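Local coordinates for peptidoglycan D,D-transpeptidase MrdA (Pseudomonas aeruginosa, PDB 7KIS), which probably cross-links peptidoglycan strands in the bacterial cell wall as a penicillin-binding transpeptidase, and is captured here with the diazabicyclooctane inhibitor WCK 5153, at residues T466-A470 / F568-A572. Numbering follows the deposited sequence.
Sequences TALLA and FVGFA
Ala470 sets its methyl over one face of the Phe571 ring, where helix 459-470 packs on the five-stranded antiparallel sheet of the penicillin-binding transpeptidase fold. The short segments run roughly parallel, their axes 33° apart and 7.8 Å at closest approach. The Ala470 methyl makes a CH-pi contact 24° off the ring normal, CB lying 3.8 Å from the Phe571 centroid and displaced toward the CG side. With CG between its own backbone N and carbonyl carbon (chi1 56°), the Phe571 ring reaches the last helical turn; there Leu469 CB comes obliquely to CE2 at 4.0 Å. One turn earlier, Thr466 fits against the strand backbone. Its CG2, anti to the backbone N, rests on the Gly570 backbone, nearest its N and C, whereas OG1 turns to the Val569 side chain; this buried hydroxyl is satisfied within the helix by a hydrogen bond with Leu462 O. Helix 591-607 covers the other face of the sheet, where Phe568 and Ala572 point. Val569 is about 9 Å, side chain to side chain, from Ser327, the predicted acyl-ester nucleophile. Thr466 O, which accepts the helical bond from Ala470 N, also lies obliquely to the Phe571 ring, 3.7 Å from CD2.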
ATOM      1  N   THR A 466       4.607  -6.759   0.844  1.00 24.60           N
ATOM      2  CA  THR A 466       3.939  -8.014   0.523  1.00 24.49           C
ATOM      3  C   THR A 466       4.303  -8.488  -0.877  1.00 31.36           C
ATOM      4  O   THR A 466       4.552  -9.681  -1.090  1.00 38.26           O
ATOM      5  CB  THR A 466       2.426  -7.849   0.653  1.00 31.94           C
ATOM      6  OG1 THR A 466       2.128  -7.053   1.807  1.00 22.90           O
ATOM      7  CG2 THR A 466       1.759  -9.205   0.791  1.00 32.72           C
ATOM      8  N   ALA A 467       4.328  -7.572  -1.848  1.00 29.29           N
ATOM      9  CA  ALA A 467       4.781  -7.927  -3.188  1.00 27.87           C
ATOM     10  C   ALA A 467       6.249  -8.328  -3.192  1.00 26.35           C
ATOM     11  O   ALA A 467       6.658  -9.180  -3.989  1.00 27.94           O
ATOM     12  CB  ALA A 467       4.549  -6.762  -4.150  1.00 28.06           C
ATOM     13  N   LEU A 468       7.052  -7.728  -2.310  1.00 32.73           N
ATOM     14  CA  LEU A 468       8.468  -8.070  -2.233  1.00 27.49           C
ATOM     15  C   LEU A 468       8.671  -9.501  -1.755  1.00 31.55           C
ATOM     16  O   LEU A 468       9.512 -10.229  -2.296  1.00 34.87           O
ATOM     17  CB  LEU A 468       9.182  -7.091  -1.304  1.00 29.55           C
ATOM     18  CG  LEU A 468      10.557  -6.574  -1.723  1.00 41.64           C
ATOM     19  CD1 LEU A 468      10.629  -6.361  -3.227  1.00 37.30           C
ATOM     20  CD2 LEU A 468      10.853  -5.284  -0.980  1.00 44.23           C
ATOM     21  N   LEU A 469       7.911  -9.926  -0.745  1.00 26.73           N
ATOM     22  CA  LEU A 469       7.988 -11.311  -0.296  1.00 26.75           C
ATOM     23  C   LEU A 469       7.496 -12.270  -1.371  1.00 34.32           C
ATOM     24  O   LEU A 469       7.968 -13.410  -1.450  1.00 34.16           O
ATOM     25  CB  LEU A 469       7.183 -11.491   0.990  1.00 28.23           C
ATOM     26  CG  LEU A 469       7.741 -10.766   2.216  1.00 30.71           C
ATOM     27  CD1 LEU A 469       6.688 -10.653   3.309  1.00 27.48           C
ATOM     28  CD2 LEU A 469       8.982 -11.474   2.731  1.00 23.27           C
ATOM     29  N   ALA A 470       6.545 -11.830  -2.197  1.00 31.17           N
ATOM     30  CA  ALA A 470       6.085 -12.650  -3.311  1.00 31.31           C
ATOM     31  C   ALA A 470       7.100 -12.687  -4.447  1.00 32.04           C
ATOM     32  O   ALA A 470       7.210 -13.701  -5.144  1.00 35.23           O
ATOM     33  CB  ALA A 470       4.742 -12.127  -3.817  1.00 26.47           C
ATOM     34  N   PHE A 568      -4.040  -7.008   7.702  1.00 28.49           N
ATOM     35  CA  PHE A 568      -3.733  -8.302   7.094  1.00 22.20           C
ATOM     36  C   PHE A 568      -3.131  -8.066   5.719  1.00 23.36           C
ATOM     37  O   PHE A 568      -3.740  -7.391   4.883  1.00 21.97           O
ATOM     38  CB  PHE A 568      -4.984  -9.178   6.984  1.00 33.86           C
ATOM     39  CG  PHE A 568      -4.694 -10.615   6.626  1.00 30.69           C
ATOM     40  CD1 PHE A 568      -4.487 -10.994   5.312  1.00 23.96           C
ATOM     41  CD2 PHE A 568      -4.636 -11.586   7.604  1.00 30.62           C
ATOM     42  CE1 PHE A 568      -4.229 -12.309   4.981  1.00 30.13           C
ATOM     43  CE2 PHE A 568      -4.373 -12.904   7.284  1.00 34.47           C
ATOM     44  CZ  PHE A 568      -4.170 -13.265   5.968  1.00 34.13           C
ATOM     45  N   VAL A 569      -1.946  -8.620   5.492  1.00 31.62           N
ATOM     46  CA  VAL A 569      -1.313  -8.625   4.183  1.00 28.85           C
ATOM     47  C   VAL A 569      -1.270 -10.064   3.676  1.00 30.86           C
ATOM     48  O   VAL A 569      -1.504 -11.015   4.419  1.00 34.57           O
ATOM     49  CB  VAL A 569       0.096  -8.001   4.217  1.00 29.45           C
ATOM     50  CG1 VAL A 569       0.072  -6.671   4.952  1.00 26.94           C
ATOM     51  CG2 VAL A 569       1.085  -8.959   4.866  1.00 30.57           C
ATOM     52  N   GLY A 570      -0.963 -10.219   2.390  1.00 28.01           N
ATOM     53  CA  GLY A 570      -0.855 -11.547   1.817  1.00 27.62           C
ATOM     54  C   GLY A 570      -0.767 -11.577   0.306  1.00 32.87           C
ATOM     55  O   GLY A 570      -1.289 -10.687  -0.372  1.00 27.97           O
ATOM     56  N   PHE A 571      -0.107 -12.599  -0.234  1.00 29.99           N
ATOM     57  CA  PHE A 571      -0.043 -12.813  -1.669  1.00 30.37           C
ATOM     58  C   PHE A 571      -0.547 -14.209  -2.015  1.00 31.22           C
ATOM     59  O   PHE A 571      -0.525 -15.125  -1.188  1.00 30.13           O
ATOM     60  CB  PHE A 571       1.380 -12.604  -2.215  1.00 32.33           C
ATOM     61  CG  PHE A 571       2.431 -13.452  -1.552  1.00 36.68           C
ATOM     62  CD1 PHE A 571       2.792 -14.677  -2.090  1.00 38.60           C
ATOM     63  CD2 PHE A 571       3.079 -13.011  -0.410  1.00 38.19           C
ATOM     64  CE1 PHE A 571       3.767 -15.453  -1.491  1.00 36.76           C
ATOM     65  CE2 PHE A 571       4.053 -13.783   0.194  1.00 44.17           C
ATOM     66  CZ  PHE A 571       4.399 -15.005  -0.348  1.00 36.37           C
ATOM     67  N   ALA A 572      -1.013 -14.360  -3.254  1.00 26.94           N
ATOM     68  CA  ALA A 572      -1.624 -15.606  -3.693  1.00 31.53           C
ATOM     69  C   ALA A 572      -1.568 -15.680  -5.211  1.00 33.70           C
ATOM     70  O   ALA A 572      -1.547 -14.638  -5.875  1.00 27.79           O
ATOM     71  CB  ALA A 572      -3.077 -15.708  -3.205  1.00 29.90           C
TER